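Local coordinates for protein type I modular polyketide synthase (Streptomyces albus subsp. albus, PDB 6IYR) that probably transfers an acyl building block from its coenzyme A thioester to an acyl carrier protein, as the acyltransferase domain of module 8 in salinomycin biosynthesis, at residues V200-A212 with F434-V448. Residues are numbered along the deposited sequence; the frame is centred on the assembly and turned at random.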
# COMPACT_ATOMS: atom_id res chain seq x y z
N VAL A 200 -0.46 5.04 -7.38
CA VAL A 200 -0.14 6.46 -7.50
C VAL A 200 -1.37 7.29 -7.09
O VAL A 200 -1.25 8.28 -6.39
CB VAL A 200 0.30 6.79 -8.92
CG1 VAL A 200 0.43 8.31 -9.12
CG2 VAL A 200 1.65 6.11 -9.18
N SER A 201 -2.55 6.82 -7.41
CA SER A 201 -3.74 7.61 -7.21
C SER A 201 -4.26 7.51 -5.80
O SER A 201 -4.64 8.52 -5.25
CB SER A 201 -4.78 7.30 -8.25
OG SER A 201 -4.30 7.72 -9.53
N LEU A 202 -4.10 6.35 -5.16
CA LEU A 202 -4.44 6.21 -3.76
C LEU A 202 -3.54 7.08 -2.89
O LEU A 202 -3.96 7.60 -1.85
CB LEU A 202 -4.33 4.75 -3.32
CG LEU A 202 -5.36 3.78 -3.92
CD1 LEU A 202 -5.10 2.40 -3.36
CD2 LEU A 202 -6.79 4.19 -3.58
N ALA A 203 -2.27 7.18 -3.26
CA ALA A 203 -1.31 7.93 -2.45
C ALA A 203 -1.69 9.42 -2.38
O ALA A 203 -1.45 10.09 -1.38
CB ALA A 203 0.10 7.76 -2.98
N GLU A 204 -2.16 9.93 -3.50
CA GLU A 204 -2.57 11.30 -3.64
C GLU A 204 -3.83 11.61 -2.82
O GLU A 204 -3.90 12.66 -2.22
CB GLU A 204 -2.85 11.56 -5.10
CG GLU A 204 -3.14 13.01 -5.40
CD GLU A 204 -1.90 13.86 -5.35
OE1 GLU A 204 -0.77 13.34 -5.10
OE2 GLU A 204 -2.07 15.07 -5.57
N VAL A 205 -4.71 10.64 -2.65
CA VAL A 205 -5.84 10.79 -1.67
C VAL A 205 -5.34 10.91 -0.27
O VAL A 205 -5.74 11.80 0.43
CB VAL A 205 -6.83 9.64 -1.78
CG1 VAL A 205 -8.01 9.80 -0.81
CG2 VAL A 205 -7.33 9.58 -3.19
N TRP A 206 -4.36 10.10 0.12
CA TRP A 206 -3.79 10.22 1.44
C TRP A 206 -3.20 11.62 1.62
O TRP A 206 -3.46 12.29 2.61
CB TRP A 206 -2.74 9.16 1.69
CG TRP A 206 -3.28 7.81 2.15
CD1 TRP A 206 -3.48 6.71 1.37
CD2 TRP A 206 -3.65 7.43 3.48
NE1 TRP A 206 -3.90 5.65 2.14
CE2 TRP A 206 -4.06 6.09 3.43
CE3 TRP A 206 -3.68 8.10 4.70
CZ2 TRP A 206 -4.48 5.39 4.56
CZ3 TRP A 206 -4.02 7.38 5.84
CH2 TRP A 206 -4.42 6.05 5.76
N ARG A 207 -2.49 12.09 0.59
CA ARG A 207 -1.86 13.41 0.58
C ARG A 207 -2.88 14.54 0.67
O ARG A 207 -2.74 15.43 1.47
CB ARG A 207 -1.05 13.60 -0.70
CG ARG A 207 0.45 13.65 -0.52
CD ARG A 207 1.12 14.31 -1.72
NE ARG A 207 0.17 15.10 -2.51
CZ ARG A 207 0.13 16.43 -2.60
NH1 ARG A 207 1.00 17.19 -1.95
NH2 ARG A 207 -0.80 17.00 -3.35
N ALA A 208 -3.91 14.47 -0.14
CA ALA A 208 -5.02 15.45 -0.10
C ALA A 208 -5.71 15.50 1.27
O ALA A 208 -6.27 16.52 1.67
CB ALA A 208 -6.02 15.13 -1.19
N ALA A 209 -5.68 14.38 1.99
CA ALA A 209 -6.32 14.27 3.28
C ALA A 209 -5.37 14.70 4.38
O ALA A 209 -5.59 14.48 5.57
CB ALA A 209 -6.73 12.83 3.51
N GLY A 210 -4.26 15.29 3.98
CA GLY A 210 -3.36 15.89 4.93
C GLY A 210 -2.21 15.01 5.36
O GLY A 210 -1.47 15.38 6.26
N VAL A 211 -2.08 13.82 4.78
CA VAL A 211 -1.04 12.91 5.20
C VAL A 211 0.10 12.96 4.19
O VAL A 211 0.06 12.29 3.17
CB VAL A 211 -1.55 11.47 5.33
CG1 VAL A 211 -0.43 10.58 5.84
CG2 VAL A 211 -2.71 11.44 6.29
N ALA A 212 1.10 13.78 4.47
CA ALA A 212 2.21 13.95 3.55
C ALA A 212 3.28 12.89 3.88
O ALA A 212 3.54 12.58 5.04
CB ALA A 212 2.77 15.36 3.67
N PHE A 434 -11.91 3.36 2.79
CA PHE A 434 -10.86 4.35 2.84
C PHE A 434 -11.02 5.16 4.12
O PHE A 434 -10.08 5.31 4.87
CB PHE A 434 -10.91 5.22 1.58
CG PHE A 434 -9.55 5.79 1.18
CD1 PHE A 434 -8.70 6.37 2.12
CD2 PHE A 434 -9.16 5.82 -0.14
CE1 PHE A 434 -7.48 6.92 1.75
CE2 PHE A 434 -7.94 6.36 -0.52
CZ PHE A 434 -7.10 6.90 0.43
N LEU A 435 -12.24 5.62 4.41
CA LEU A 435 -12.48 6.39 5.63
C LEU A 435 -12.07 5.60 6.81
O LEU A 435 -11.51 6.13 7.78
CB LEU A 435 -13.97 6.73 5.81
CG LEU A 435 -14.41 8.11 5.39
CD1 LEU A 435 -15.91 8.26 5.66
CD2 LEU A 435 -13.62 9.18 6.13
N THR A 436 -12.39 4.32 6.82
CA THR A 436 -11.98 3.56 7.97
C THR A 436 -10.47 3.38 8.08
O THR A 436 -9.89 3.46 9.18
CB THR A 436 -12.83 2.31 8.28
OG1 THR A 436 -12.00 1.21 8.63
CG2 THR A 436 -13.80 1.96 7.24
N SER A 437 -9.79 3.38 6.94
CA SER A 437 -8.33 3.42 6.95
C SER A 437 -7.77 4.73 7.48
O SER A 437 -6.87 4.71 8.28
CB SER A 437 -7.77 3.11 5.56
OG SER A 437 -8.03 1.74 5.27
N LEU A 438 -8.30 5.86 7.01
CA LEU A 438 -7.95 7.14 7.59
C LEU A 438 -8.18 7.18 9.11
O LEU A 438 -7.37 7.73 9.85
CB LEU A 438 -8.75 8.26 6.94
CG LEU A 438 -8.58 8.44 5.45
CD1 LEU A 438 -9.66 9.39 4.96
CD2 LEU A 438 -7.21 9.04 5.14
N ALA A 439 -9.27 6.59 9.59
CA ALA A 439 -9.56 6.58 11.03
C ALA A 439 -8.52 5.83 11.82
O ALA A 439 -8.10 6.28 12.88
CB ALA A 439 -10.92 5.95 11.29
N GLU A 440 -8.21 4.62 11.38
CA GLU A 440 -7.15 3.84 12.04
C GLU A 440 -5.89 4.65 12.12
O GLU A 440 -5.19 4.66 13.13
CB GLU A 440 -6.81 2.58 11.27
CG GLU A 440 -7.89 1.55 11.25
CD GLU A 440 -7.65 0.52 10.18
OE1 GLU A 440 -6.47 0.11 10.03
OE2 GLU A 440 -8.62 0.18 9.48
N ALA A 441 -5.54 5.24 11.00
CA ALA A 441 -4.31 6.03 10.97
C ALA A 441 -4.38 7.13 12.01
O ALA A 441 -3.46 7.31 12.81
CB ALA A 441 -4.12 6.65 9.61
N TRP A 442 -5.42 7.93 11.93
CA TRP A 442 -5.60 9.07 12.84
C TRP A 442 -5.56 8.63 14.30
O TRP A 442 -4.88 9.25 15.12
CB TRP A 442 -6.89 9.82 12.51
CG TRP A 442 -7.11 10.97 13.39
CD1 TRP A 442 -6.61 12.22 13.22
CD2 TRP A 442 -7.83 10.99 14.63
NE1 TRP A 442 -6.95 13.01 14.30
CE2 TRP A 442 -7.75 12.29 15.15
CE3 TRP A 442 -8.63 10.05 15.30
CZ2 TRP A 442 -8.41 12.69 16.31
CZ3 TRP A 442 -9.28 10.44 16.47
CH2 TRP A 442 -9.15 11.74 16.97
N THR A 443 -6.14 7.48 14.62
CA THR A 443 -6.10 7.05 16.00
C THR A 443 -4.69 6.75 16.44
O THR A 443 -4.41 6.73 17.64
CB THR A 443 -7.03 5.84 16.31
OG1 THR A 443 -6.61 4.67 15.60
CG2 THR A 443 -8.51 6.20 16.03
N HIS A 444 -3.79 6.52 15.49
CA HIS A 444 -2.42 6.18 15.85
C HIS A 444 -1.53 7.40 15.79
O HIS A 444 -0.33 7.31 16.08
CB HIS A 444 -1.87 5.08 14.93
CG HIS A 444 -2.49 3.75 15.16
ND1 HIS A 444 -2.78 3.29 16.43
CD2 HIS A 444 -3.02 2.86 14.30
CE1 HIS A 444 -3.39 2.11 16.33
NE2 HIS A 444 -3.48 1.80 15.05
N GLY A 445 -2.09 8.51 15.36
CA GLY A 445 -1.40 9.79 15.38
C GLY A 445 -0.95 10.21 14.01
O GLY A 445 -0.30 11.23 13.84
N VAL A 446 -1.37 9.49 12.98
CA VAL A 446 -1.14 10.01 11.65
C VAL A 446 -2.01 11.23 11.46
O VAL A 446 -3.20 11.17 11.78
CB VAL A 446 -1.50 8.95 10.61
CG1 VAL A 446 -1.29 9.48 9.23
CG2 VAL A 446 -0.69 7.70 10.87
N PRO A 447 -1.46 12.32 10.91
CA PRO A 447 -2.16 13.61 10.95
C PRO A 447 -3.19 13.79 9.84
O PRO A 447 -3.11 14.70 9.04
CB PRO A 447 -1.04 14.65 10.82
CG PRO A 447 0.06 13.93 10.10
CD PRO A 447 -0.09 12.45 10.38
N VAL A 448 -4.25 13.00 9.90
CA VAL A 448 -5.37 13.18 9.01
C VAL A 448 -5.99 14.56 9.28
O VAL A 448 -6.10 14.99 10.42
CB VAL A 448 -6.41 12.07 9.26
CG1 VAL A 448 -7.66 12.27 8.39
CG2 VAL A 448 -5.78 10.71 9.02
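A knob-into-hole contact joins two helices of the acyltransferase domain: the indole of W206, on helix 188-208, enters a hole bounded by F434, S437, L438 and A441 of helix 431-443. Segments 200-208 and 434-443 cross at -54° with their axes 11.9 Å apart, consistent with an indole between them. F434 and L438 share one face of that indole. L438 CD2 makes a CH-pi contact, 3.9 Å from the centroid of the six-membered ring and 25° off its normal, whereas the F434 ring lies nearer the pyrrole half at an oblique tilt, with CZ 3.7 Å from W206 CD1. A441 CB sits near the ring plane, at the indole's edge, 3.8 Å from W206 CZ3. The buried W206 NE1 is satisfied by T423 OG1, a bond that should limit rotation of the ring; S437 OG bonds T423 O, so one loop residue serves both sides. F434 continues past the indole to V205, whose CG1, anti to the backbone N (chi1 -179°), is thereby aimed at the phenyl ring, 3.3 Å from F434 CZ. L202 CD2 borders the same ring through CE2.

Both helices end in Schellman motifs, assigned from positive phi at G210 and G445 plus two bonds each: V211 N to W206 O and G210 N to R207 O, then V446 N to A441 O and G445 N to W442 O. The segments after these caps, 209-212 and 445-448, meet again: V211 CG1 lies 3.7 Å from V446 CG1, the side chains crossing at about a right angle, and V211 CG2 touches V446 CG1 as well and, more loosely, V448 CG2. P447 centres an inverse gamma turn (V448 N to V446 O); its O merely lies 3.3 Å from G210 O, two acceptors that cannot bond.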